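PDB 7KCJ: eukaryotic translation initiation factor 4E type 5 from Leishmania major, which probably binds the 7-methylguanosine cap of messenger RNA and acts as a translation initiation factor. Local coordinates for residues P24-D29 / G37-A42; L50-S55 / N83-P88; A118-E123 / P134-L139; V168-F171 / M176-K179. One frame throughout, in Å; residues are numbered along the deposited sequence.

Contact 1: residues P24-D29 / G37-A42; sequences PLLTAD and GNWQLA
Leu26 and Trp39 make the dense part of this contact, their side chains running alongside each other in opposite senses. The six-membered end of the indole packs on the base of the leucine side chain, Trp39 CZ3 lying 3.7 Å from Leu26 CB. The carbonyl of the same leucine comes to the ring edge, near its plane, with Leu26 O 3.5 Å from Trp39 CZ3. With CG of Trp39 anti to its carbonyl carbon (chi1 -68°), the indole projects from the first turn of its helix across to the other segment. Leu26 in turn sends a methyl over that turn, CD1 standing 3.9 Å from Trp39 O, and the same methyl meets the buried Ala42 more loosely, 4.4 Å from its CB. Both segments belong to the excursion between the first two strands of the eIF4E fold, here folded into helices 28-34 and 39-46. In relatives this connection carries one of the tryptophans that stack on the cap, and the sequence around Trp39 is consistent with that role. Asn38 caps the start of helix 39-46: its OD1 accepts from Leu41 N at 3.0 Å, nearly straight at 167° but from above the carbonyl plane, and more weakly from Gln40 N. Val31 of helix 28-34 also packs on Trp39 and Ala42. Toward solvent the fit slackens. The exposed Ala28 approaches the indole obliquely, its CA 4.1 Å from Trp39 CZ2 and its CB still farther off, while Thr27 turns its side chain away from the tryptophan altogether.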
loop_
_atom_site.group_PDB
_atom_site.type_symbol
_atom_site.label_atom_id
_atom_site.label_comp_id
_atom_site.label_asym_id
_atom_site.label_seq_id
_atom_site.Cartn_x
_atom_site.Cartn_y
_atom_site.Cartn_z
ATOM N N PRO A 24 4.014 -12.703 -4.254
ATOM C CA PRO A 24 2.914 -13.346 -4.982
ATOM C C PRO A 24 2.008 -14.202 -4.087
ATOM O O PRO A 24 2.274 -14.368 -2.893
ATOM C CB PRO A 24 3.639 -14.182 -6.038
ATOM C CG PRO A 24 4.969 -14.418 -5.502
ATOM C CD PRO A 24 5.306 -13.361 -4.510
ATOM N N LEU A 25 0.926 -14.751 -4.662
ATOM C CA LEU A 25 0.019 -15.674 -3.976
ATOM C C LEU A 25 0.806 -16.895 -3.507
ATOM O O LEU A 25 1.603 -17.432 -4.288
ATOM C CB LEU A 25 -1.063 -16.139 -4.981
ATOM C CG LEU A 25 -1.954 -17.323 -4.554
ATOM C CD1 LEU A 25 -2.994 -16.870 -3.547
ATOM C CD2 LEU A 25 -2.622 -17.974 -5.761
ATOM N N LEU A 26 0.631 -17.290 -2.233
ATOM C CA LEU A 26 1.300 -18.468 -1.709
ATOM C C LEU A 26 0.344 -19.647 -1.816
ATOM O O LEU A 26 -0.800 -19.574 -1.351
ATOM C CB LEU A 26 1.706 -18.272 -0.244
ATOM C CG LEU A 26 2.659 -17.087 0.007
ATOM C CD1 LEU A 26 2.924 -16.930 1.480
ATOM C CD2 LEU A 26 3.987 -17.232 -0.799
ATOM N N THR A 27 0.794 -20.714 -2.463
ATOM C CA THR A 27 -0.026 -21.891 -2.650
ATOM C C THR A 27 0.375 -22.979 -1.645
ATOM O O THR A 27 1.549 -23.114 -1.286
ATOM C CB THR A 27 -0.032 -22.306 -4.113
ATOM O OG1 THR A 27 1.324 -22.444 -4.533
ATOM C CG2 THR A 27 -0.779 -21.290 -4.986
ATOM N N ALA A 28 -0.627 -23.736 -1.176
ATOM C CA ALA A 28 -0.491 -24.731 -0.104
ATOM C C ALA A 28 0.541 -25.828 -0.297
ATOM O O ALA A 28 1.286 -26.086 0.660
ATOM C CB ALA A 28 -1.841 -25.369 0.215
ATOM N N ASP A 29 0.569 -26.526 -1.454
ATOM C CA ASP A 29 1.525 -27.641 -1.625
ATOM C C ASP A 29 2.967 -27.178 -1.506
ATOM O O ASP A 29 3.785 -27.868 -0.904
ATOM C CB ASP A 29 1.301 -28.413 -2.944
ATOM C CG ASP A 29 -0.087 -29.038 -3.041
ATOM O OD1 ASP A 29 -0.491 -29.714 -2.098
ATOM O OD2 ASP A 29 -0.781 -28.807 -4.060
ATOM N N GLY A 37 5.162 -26.396 6.063
ATOM C CA GLY A 37 3.874 -25.868 6.521
ATOM C C GLY A 37 3.931 -24.524 7.211
ATOM O O GLY A 37 2.965 -24.113 7.860
ATOM N N ASN A 38 5.046 -23.823 7.054
ATOM C CA ASN A 38 5.242 -22.533 7.692
ATOM C C ASN A 38 5.005 -21.420 6.675
ATOM O O ASN A 38 5.865 -21.156 5.837
ATOM C CB ASN A 38 6.661 -22.461 8.263
ATOM C CG ASN A 38 6.866 -21.261 9.151
ATOM O OD1 ASN A 38 6.277 -20.189 8.945
ATOM N ND2 ASN A 38 7.709 -21.408 10.154
ATOM N N TRP A 39 3.861 -20.735 6.785
ATOM C CA TRP A 39 3.468 -19.680 5.870
ATOM C C TRP A 39 4.255 -18.390 6.012
ATOM O O TRP A 39 4.346 -17.629 5.040
ATOM C CB TRP A 39 1.967 -19.413 5.992
ATOM C CG TRP A 39 1.139 -20.546 5.491
ATOM C CD1 TRP A 39 0.950 -21.769 6.075
ATOM C CD2 TRP A 39 0.453 -20.580 4.250
ATOM N NE1 TRP A 39 0.173 -22.560 5.265
ATOM C CE2 TRP A 39 -0.178 -21.840 4.154
ATOM C CE3 TRP A 39 0.270 -19.639 3.224
ATOM C CZ2 TRP A 39 -0.999 -22.172 3.082
ATOM C CZ3 TRP A 39 -0.515 -19.972 2.152
ATOM C CH2 TRP A 39 -1.133 -21.231 2.076
ATOM N N GLN A 40 4.788 -18.118 7.195
ATOM C CA GLN A 40 5.593 -16.915 7.404
ATOM C C GLN A 40 6.979 -17.132 6.778
ATOM O O GLN A 40 7.506 -16.221 6.124
ATOM C CB GLN A 40 5.703 -16.609 8.900
ATOM C CG GLN A 40 4.362 -16.703 9.620
ATOM C CD GLN A 40 3.429 -15.625 9.157
ATOM O OE1 GLN A 40 3.813 -14.456 9.045
ATOM N NE2 GLN A 40 2.189 -15.998 8.859
ATOM N N LEU A 41 7.545 -18.351 6.920
ATOM C CA LEU A 41 8.820 -18.699 6.289
ATOM C C LEU A 41 8.630 -18.666 4.759
ATOM O O LEU A 41 9.423 -18.047 4.061
ATOM C CB LEU A 41 9.271 -20.096 6.740
ATOM C CG LEU A 41 10.515 -20.668 6.058
ATOM C CD1 LEU A 41 11.767 -19.860 6.412
ATOM C CD2 LEU A 41 10.719 -22.128 6.469
ATOM N N ALA A 42 7.530 -19.242 4.243
ATOM C CA ALA A 42 7.242 -19.204 2.800
ATOM C C ALA A 42 7.193 -17.766 2.276
ATOM O O ALA A 42 7.755 -17.488 1.228
ATOM C CB ALA A 42 5.926 -19.910 2.502
#

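Contact 2: residues L50-S55 / N83-P88; sequences LDWITS and NNKEPP
Trp52 N, the backbone donor behind the indole that meets Lys85, gives its N-H to Asp51 OD1 at 2.8 Å; the bond is bent to 145° and reaches the oxygen from above the carboxylate plane. From this point on strand 48-55 the indole extends toward the loop that follows strand 77-82. Its far end meets backbone edge-on: CH2 of Trp52 is 3.6 Å from Asn84 N, and Asn83 C lies in the plane of the ring. The aliphatic part of Lys85 crosses the indole at about a right angle. A bend at chi3 (72°) brings CE of Lys85 to 3.6 Å from Trp52 CZ2, while NZ of Lys85 sits obliquely, 3.6 Å from Trp52 NE1. On the loop side, Asn84 OD1 accepts from Glu86 N at 3.1 Å, closing an Asx turn that has Lys85 as its middle residue. The contact spans the curved eIF4E sheet at its border, passing over strand 13-23, whose Phe19 meets Trp52 edge-to-face and whose Lys17 makes a cation-pi contact with it. The carboxylate of Asp51 and the amine of Lys85 stay apart, OD1 to NZ being 6.2 Å. Any attraction between them is therefore probably long-range, and the grip across the two segments rests on van der Waals contact of the indole with lysine methylenes and loop backbone.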
loop_
_atom_site.group_PDB
_atom_site.type_symbol
_atom_site.label_atom_id
_atom_site.label_comp_id
_atom_site.label_asym_id
_atom_site.label_seq_id
_atom_site.Cartn_x
_atom_site.Cartn_y
_atom_site.Cartn_z
ATOM N N LEU A 50 12.589 -5.793 -5.203
ATOM C CA LEU A 50 12.830 -4.922 -6.342
ATOM C C LEU A 50 14.039 -4.063 -5.924
ATOM O O LEU A 50 15.134 -4.609 -5.887
ATOM C CB LEU A 50 11.573 -4.146 -6.791
ATOM C CG LEU A 50 10.512 -4.943 -7.584
ATOM C CD1 LEU A 50 9.635 -5.797 -6.667
ATOM C CD2 LEU A 50 9.641 -3.982 -8.444
ATOM N N ASP A 51 13.864 -2.805 -5.490
ATOM C CA ASP A 51 14.977 -1.951 -5.081
ATOM C C ASP A 51 14.448 -0.701 -4.330
ATOM O O ASP A 51 13.234 -0.490 -4.239
ATOM C CB ASP A 51 15.749 -1.512 -6.337
ATOM C CG ASP A 51 17.208 -1.171 -6.117
ATOM O OD1 ASP A 51 17.638 -1.097 -4.931
ATOM O OD2 ASP A 51 17.928 -0.995 -7.126
ATOM N N TRP A 52 15.362 0.129 -3.813
ATOM C CA TRP A 52 15.019 1.371 -3.142
ATOM C C TRP A 52 14.525 2.392 -4.149
ATOM O O TRP A 52 15.046 2.459 -5.263
ATOM C CB TRP A 52 16.281 1.983 -2.512
ATOM C CG TRP A 52 16.885 1.190 -1.401
ATOM C CD1 TRP A 52 18.040 0.461 -1.441
ATOM C CD2 TRP A 52 16.375 1.071 -0.064
ATOM N NE1 TRP A 52 18.276 -0.115 -0.210
ATOM C CE2 TRP A 52 17.267 0.243 0.653
ATOM C CE3 TRP A 52 15.230 1.555 0.586
ATOM C CZ2 TRP A 52 17.076 -0.062 2.001
ATOM C CZ3 TRP A 52 15.035 1.246 1.918
ATOM C CH2 TRP A 52 15.963 0.470 2.620
ATOM N N ILE A 53 13.604 3.258 -3.726
ATOM C CA ILE A 53 13.154 4.371 -4.533
ATOM C C ILE A 53 13.281 5.658 -3.685
ATOM O O ILE A 53 12.946 5.664 -2.498
ATOM C CB ILE A 53 11.743 4.176 -5.145
ATOM C CG1 ILE A 53 10.645 3.939 -4.051
ATOM C CG2 ILE A 53 11.753 3.076 -6.221
ATOM C CD1 ILE A 53 9.214 3.860 -4.605
ATOM N N THR A 54 13.851 6.718 -4.271
ATOM C CA THR A 54 14.050 7.994 -3.583
ATOM C C THR A 54 13.361 9.175 -4.281
ATOM O O THR A 54 13.427 10.297 -3.783
ATOM C CB THR A 54 15.566 8.274 -3.452
ATOM O OG1 THR A 54 16.098 8.569 -4.750
ATOM C CG2 THR A 54 16.341 7.096 -2.843
ATOM N N SER A 55 12.738 8.945 -5.436
ATOM C CA SER A 55 12.130 10.007 -6.216
ATOM C C SER A 55 10.846 9.546 -6.877
ATOM O O SER A 55 10.606 8.341 -7.000
ATOM C CB SER A 55 13.116 10.499 -7.271
ATOM O OG SER A 55 13.242 9.571 -8.339
ATOM N N ASN A 83 12.687 2.943 4.701
ATOM C CA ASN A 83 13.969 2.565 5.313
ATOM C C ASN A 83 14.100 1.096 5.729
ATOM O O ASN A 83 14.919 0.802 6.601
ATOM C CB ASN A 83 14.271 3.453 6.534
ATOM C CG ASN A 83 14.665 4.871 6.257
ATOM O OD1 ASN A 83 14.539 5.743 7.125
ATOM N ND2 ASN A 83 15.179 5.155 5.071
ATOM N N ASN A 84 13.341 0.176 5.119
ATOM C CA ASN A 84 13.419 -1.226 5.531
ATOM C C ASN A 84 13.333 -2.147 4.332
ATOM O O ASN A 84 12.305 -2.159 3.645
ATOM C CB ASN A 84 12.321 -1.531 6.543
ATOM C CG ASN A 84 12.411 -2.915 7.148
ATOM O OD1 ASN A 84 13.410 -3.625 6.994
ATOM N ND2 ASN A 84 11.369 -3.326 7.854
ATOM N N LYS A 85 14.418 -2.900 4.056
ATOM C CA LYS A 85 14.398 -3.814 2.923
ATOM C C LYS A 85 13.941 -5.231 3.285
ATOM O O LYS A 85 13.868 -6.076 2.390
ATOM C CB LYS A 85 15.729 -3.825 2.157
ATOM C CG LYS A 85 16.898 -4.489 2.850
ATOM C CD LYS A 85 18.070 -4.612 1.860
ATOM C CE LYS A 85 18.725 -3.275 1.570
ATOM N NZ LYS A 85 19.716 -3.344 0.446
ATOM N N GLU A 86 13.584 -5.488 4.561
ATOM C CA GLU A 86 13.079 -6.785 5.017
ATOM C C GLU A 86 11.541 -6.796 4.993
ATOM O O GLU A 86 10.921 -5.724 5.034
ATOM C CB GLU A 86 13.574 -7.051 6.464
ATOM C CG GLU A 86 15.084 -6.993 6.632
ATOM C CD GLU A 86 15.847 -7.945 5.737
ATOM O OE1 GLU A 86 15.402 -9.105 5.590
ATOM O OE2 GLU A 86 16.885 -7.525 5.175
ATOM N N PRO A 87 10.886 -7.982 5.003
ATOM C CA PRO A 87 9.411 -7.998 5.024
ATOM C C PRO A 87 8.862 -7.252 6.229
ATOM O O PRO A 87 9.308 -7.492 7.341
ATOM C CB PRO A 87 9.075 -9.497 5.081
ATOM C CG PRO A 87 10.276 -10.180 4.479
ATOM C CD PRO A 87 11.441 -9.349 4.953
ATOM N N PRO A 88 7.997 -6.250 6.009
ATOM C CA PRO A 88 7.478 -5.482 7.162
ATOM C C PRO A 88 6.522 -6.301 8.021
ATOM O O PRO A 88 5.829 -7.178 7.523
ATOM C CB PRO A 88 6.794 -4.280 6.518
ATOM C CG PRO A 88 6.408 -4.755 5.157
ATOM C CD PRO A 88 7.401 -5.810 4.729
#

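Contact 3: residues A118-E123 / P134-L139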
loop_
_atom_site.group_PDB
_atom_site.type_symbol
_atom_site.label_atom_id
_atom_site.label_comp_id
_atom_site.label_asym_id
_atom_site.label_seq_id
_atom_site.Cartn_x
_atom_site.Cartn_y
_atom_site.Cartn_z
ATOM N N ALA A 118 1.101 9.632 -3.017
ATOM C CA ALA A 118 1.593 10.981 -2.737
ATOM C C ALA A 118 1.490 11.368 -1.262
ATOM O O ALA A 118 2.480 11.841 -0.703
ATOM C CB ALA A 118 0.883 12.003 -3.609
ATOM N N VAL A 119 0.329 11.158 -0.622
ATOM C CA VAL A 119 0.165 11.511 0.779
ATOM C C VAL A 119 1.125 10.713 1.703
ATOM O O VAL A 119 1.640 11.255 2.679
ATOM C CB VAL A 119 -1.309 11.437 1.269
ATOM C CG1 VAL A 119 -2.240 12.405 0.543
ATOM C CG2 VAL A 119 -1.857 10.027 1.303
ATOM N N VAL A 120 1.358 9.435 1.402
ATOM C CA VAL A 120 2.227 8.593 2.223
ATOM C C VAL A 120 3.721 8.793 1.940
ATOM O O VAL A 120 4.505 8.963 2.875
ATOM C CB VAL A 120 1.808 7.110 2.064
ATOM C CG1 VAL A 120 2.837 6.144 2.640
ATOM C CG2 VAL A 120 0.432 6.868 2.672
ATOM N N MET A 121 4.131 8.729 0.661
ATOM C CA MET A 121 5.561 8.780 0.316
ATOM C C MET A 121 6.111 10.138 -0.120
ATOM O O MET A 121 7.313 10.369 0.028
ATOM C CB MET A 121 5.904 7.738 -0.765
ATOM C CG MET A 121 5.539 6.312 -0.389
ATOM S SD MET A 121 6.096 5.085 -1.621
ATOM C CE MET A 121 5.230 5.630 -2.980
ATOM N N GLY A 122 5.267 10.986 -0.701
ATOM C CA GLY A 122 5.679 12.295 -1.199
ATOM C C GLY A 122 6.298 13.204 -0.156
ATOM O O GLY A 122 5.870 13.201 0.995
ATOM N N GLU A 123 7.329 13.969 -0.537
ATOM C CA GLU A 123 8.019 14.852 0.398
ATOM C C GLU A 123 7.138 15.978 0.945
ATOM O O GLU A 123 7.072 16.152 2.164
ATOM C CB GLU A 123 9.309 15.419 -0.217
ATOM C CG GLU A 123 10.492 15.412 0.734
ATOM C CD GLU A 123 11.752 16.052 0.179
ATOM O OE1 GLU A 123 11.646 17.147 -0.418
ATOM O OE2 GLU A 123 12.846 15.461 0.346
ATOM N N PRO A 134 5.059 13.202 9.387
ATOM C CA PRO A 134 4.495 12.009 8.746
ATOM C C PRO A 134 4.691 10.717 9.534
ATOM O O PRO A 134 5.761 10.453 10.078
ATOM C CB PRO A 134 5.170 11.995 7.372
ATOM C CG PRO A 134 5.734 13.374 7.185
ATOM C CD PRO A 134 6.119 13.802 8.558
ATOM N N VAL A 135 3.632 9.912 9.594
ATOM C CA VAL A 135 3.627 8.699 10.395
ATOM C C VAL A 135 3.249 7.410 9.578
ATOM O O VAL A 135 3.310 6.300 10.111
ATOM C CB VAL A 135 2.707 9.003 11.609
ATOM C CG1 VAL A 135 1.474 8.108 11.698
ATOM C CG2 VAL A 135 3.488 9.060 12.914
ATOM N N CYS A 136 2.946 7.556 8.278
ATOM C CA CYS A 136 2.622 6.428 7.407
ATOM C C CYS A 136 3.947 5.749 6.948
ATOM O O CYS A 136 4.660 6.332 6.145
ATOM C CB CYS A 136 1.776 6.905 6.225
ATOM S SG CYS A 136 0.257 7.788 6.696
ATOM N N ASP A 137 4.305 4.555 7.487
ATOM C CA ASP A 137 5.590 3.918 7.143
ATOM C C ASP A 137 5.551 2.700 6.252
ATOM O O ASP A 137 6.616 2.253 5.837
ATOM C CB ASP A 137 6.387 3.536 8.388
ATOM C CG ASP A 137 6.761 4.713 9.235
ATOM O OD1 ASP A 137 7.136 5.756 8.664
ATOM O OD2 ASP A 137 6.663 4.602 10.471
ATOM N N VAL A 138 4.390 2.113 6.006
ATOM C CA VAL A 138 4.275 0.956 5.127
ATOM C C VAL A 138 3.032 1.126 4.264
ATOM O O VAL A 138 1.957 1.505 4.766
ATOM C CB VAL A 138 4.255 -0.427 5.848
ATOM C CG1 VAL A 138 4.011 -1.559 4.857
ATOM C CG2 VAL A 138 5.544 -0.693 6.620
ATOM N N LEU A 139 3.160 0.805 2.988
ATOM C CA LEU A 139 2.062 0.858 2.055
ATOM C C LEU A 139 2.003 -0.501 1.366
ATOM O O LEU A 139 3.014 -0.960 0.847
ATOM C CB LEU A 139 2.357 1.955 1.037
ATOM C CG LEU A 139 1.210 2.508 0.230
ATOM C CD1 LEU A 139 0.161 3.130 1.119
ATOM C CD2 LEU A 139 1.746 3.583 -0.694
HETATM O O HOH W 1 3.396 9.629 5.824
#
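Val120, Leu139 and Cys136 carry this buried contact, in which the last turn of helix 108-121 sits on the start of strand 136-143. Val120 straddles the cysteine: both of its methyls, CG1 and CG2, lie 3.8 Å from Cys136 CB. CG2, anti to the carbonyl carbon of the valine, also passes 4.1 Å from Cys136 SG and equally near Leu139 CD1, so one methyl fits between the two strand residues. Helices on the convex back of a curved antiparallel sheet define the eIF4E fold, and here one of them is seated on a central strand; Trp18 and Val157 on other strands also touch Val120. Where the helix ends, a water joins the backbones, donating to Val120 O and accepting from Cys136 N, each at 3.2 Å. Arg15 NE gives a second hydrogen bond to the same carbonyl oxygen. The side-chain interface is thus apolar, while at the helix end Val120 O is met by the water and by Arg15, and Cys136 N by the same water, so the two backbones are bridged and not bonded directly.

Contact 4: residues V168-F171 / M176-K179; sequences VAEF and MRAK
Helix 165-178, one of the helices that back the curved sheet of the eIF4E fold, carries a salt bridge along its outer side between Glu170 and Arg177, seven residues or about two turns apart. The distance is considerable for a pair on one helix: Glu170 CA and Arg177 CA are 10.7 Å apart, and most of the gap is closed by Arg177, which runs back along the helix, while Glu170 stands mainly outward. Glu170 departs from its backbone with CG anti to N and then bends at chi2, which turns OE2 toward the arginine. Arg177 answers with a fold at chi3 (-83°) that turns the guanidinium back toward the glutamate. The two flat groups end 31° from coplanar, and OE2 of Glu170 lies at the guanidinium edge, in its plane. Only one branch of each group takes part, so this is a single-point pairing and not the two-pronged form. The other side of the helix faces inward: Val168 and Ala169 pack on Ile99 of strand 97-103, and Met176 reaches Leu103 and Tyr186. Lys179, just past the last turn, sends its NZ to Ala111 O of helix 108-121. Because Arg177 is exposed and Glu170 partly so, water probably screens the charges, and the pair is probably a modest surface interaction. The bond itself is weak, with Arg177 NH2 3.2 Å from Glu170 OE2 and an N-H...O angle of 127°, while Arg177 NH1 remains 4.9 Å from that same OE2.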
loop_
_atom_site.group_PDB
_atom_site.type_symbol
_atom_site.label_atom_id
_atom_site.label_comp_id
_atom_site.label_asym_id
_atom_site.label_seq_id
_atom_site.Cartn_x
_atom_site.Cartn_y
_atom_site.Cartn_z
ATOM N N VAL A 168 -5.654 11.521 9.303
ATOM C CA VAL A 168 -5.200 11.020 8.015
ATOM C C VAL A 168 -6.398 10.505 7.207
ATOM O O VAL A 168 -6.523 10.824 6.025
ATOM C CB VAL A 168 -4.124 9.902 8.203
ATOM C CG1 VAL A 168 -3.810 9.208 6.884
ATOM C CG2 VAL A 168 -2.849 10.456 8.822
ATOM N N ALA A 169 -7.272 9.706 7.840
ATOM C CA ALA A 169 -8.435 9.164 7.157
ATOM C C ALA A 169 -9.363 10.272 6.668
ATOM O O ALA A 169 -9.832 10.205 5.535
ATOM C CB ALA A 169 -9.190 8.210 8.067
ATOM N N GLU A 170 -9.587 11.317 7.487
ATOM C CA GLU A 170 -10.452 12.429 7.069
ATOM C C GLU A 170 -9.794 13.253 5.966
ATOM O O GLU A 170 -10.479 13.702 5.052
ATOM C CB GLU A 170 -10.868 13.317 8.243
ATOM C CG GLU A 170 -12.045 14.223 7.923
ATOM C CD GLU A 170 -13.284 13.519 7.392
ATOM O OE1 GLU A 170 -13.666 12.467 7.955
ATOM O OE2 GLU A 170 -13.871 14.018 6.403
ATOM N N PHE A 171 -8.462 13.392 5.998
ATOM C CA PHE A 171 -7.737 14.101 4.941
ATOM C C PHE A 171 -7.934 13.365 3.608
ATOM O O PHE A 171 -8.205 14.005 2.601
ATOM C CB PHE A 171 -6.237 14.202 5.257
ATOM C CG PHE A 171 -5.488 14.865 4.129
ATOM C CD1 PHE A 171 -5.589 16.229 3.916
ATOM C CD2 PHE A 171 -4.769 14.114 3.217
ATOM C CE1 PHE A 171 -4.931 16.836 2.853
ATOM C CE2 PHE A 171 -4.115 14.725 2.151
ATOM C CZ PHE A 171 -4.187 16.080 1.983
ATOM N N MET A 176 -10.487 12.753 -1.825
ATOM C CA MET A 176 -11.166 11.901 -2.790
ATOM C C MET A 176 -12.473 12.560 -3.263
ATOM O O MET A 176 -12.791 12.491 -4.458
ATOM C CB MET A 176 -11.412 10.513 -2.182
ATOM C CG MET A 176 -10.116 9.758 -1.863
ATOM S SD MET A 176 -9.453 8.964 -3.349
ATOM C CE MET A 176 -10.465 7.496 -3.431
ATOM N N ARG A 177 -13.198 13.247 -2.357
ATOM C CA ARG A 177 -14.401 13.967 -2.754
ATOM C C ARG A 177 -14.003 15.135 -3.658
ATOM O O ARG A 177 -14.639 15.348 -4.678
ATOM C CB ARG A 177 -15.170 14.522 -1.526
ATOM C CG ARG A 177 -15.878 13.453 -0.714
ATOM C CD ARG A 177 -16.871 14.020 0.277
ATOM N NE ARG A 177 -16.277 14.455 1.540
ATOM C CZ ARG A 177 -16.086 13.680 2.601
ATOM N NH1 ARG A 177 -16.417 12.398 2.561
ATOM N NH2 ARG A 177 -15.531 14.174 3.696
ATOM N N ALA A 178 -12.947 15.881 -3.302
ATOM C CA ALA A 178 -12.486 17.005 -4.127
ATOM C C ALA A 178 -12.028 16.574 -5.525
ATOM O O ALA A 178 -12.049 17.387 -6.451
ATOM C CB ALA A 178 -11.389 17.778 -3.418
ATOM N N LYS A 179 -11.704 15.281 -5.703
ATOM C CA LYS A 179 -11.369 14.760 -7.025
ATOM C C LYS A 179 -12.627 14.462 -7.900
ATOM O O LYS A 179 -12.489 14.022 -9.036
ATOM C CB LYS A 179 -10.457 13.518 -6.907
ATOM C CG LYS A 179 -9.007 13.868 -6.563
ATOM C CD LYS A 179 -8.053 12.681 -6.765
ATOM C CE LYS A 179 -6.662 13.146 -7.124
ATOM N NZ LYS A 179 -5.753 12.018 -7.474
#

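How the contacts relate
The four contacts follow one another along the chain without interleaving. Contacts 2 and 3 reach the same sheet and touch, Pro88 CB lying 3.8 Å from Val138 CG2; contact 3 then meets contact 4 where Val119 CG1 packs 3.4 Å from Phe171 CE2. Contact 1 stands apart at the other end, its centre about 36 Å from that of contact 4, and its nearest atoms about 7 Å from those of contact 2, although helix 39-46 leads directly into strand 48-55. By family analogy, contacts 1 and 2 involve the two loops that would probably flank the cap pocket, whereas contact 3 joins a back helix to the sheet, and contact 4 lies on another helix of that back.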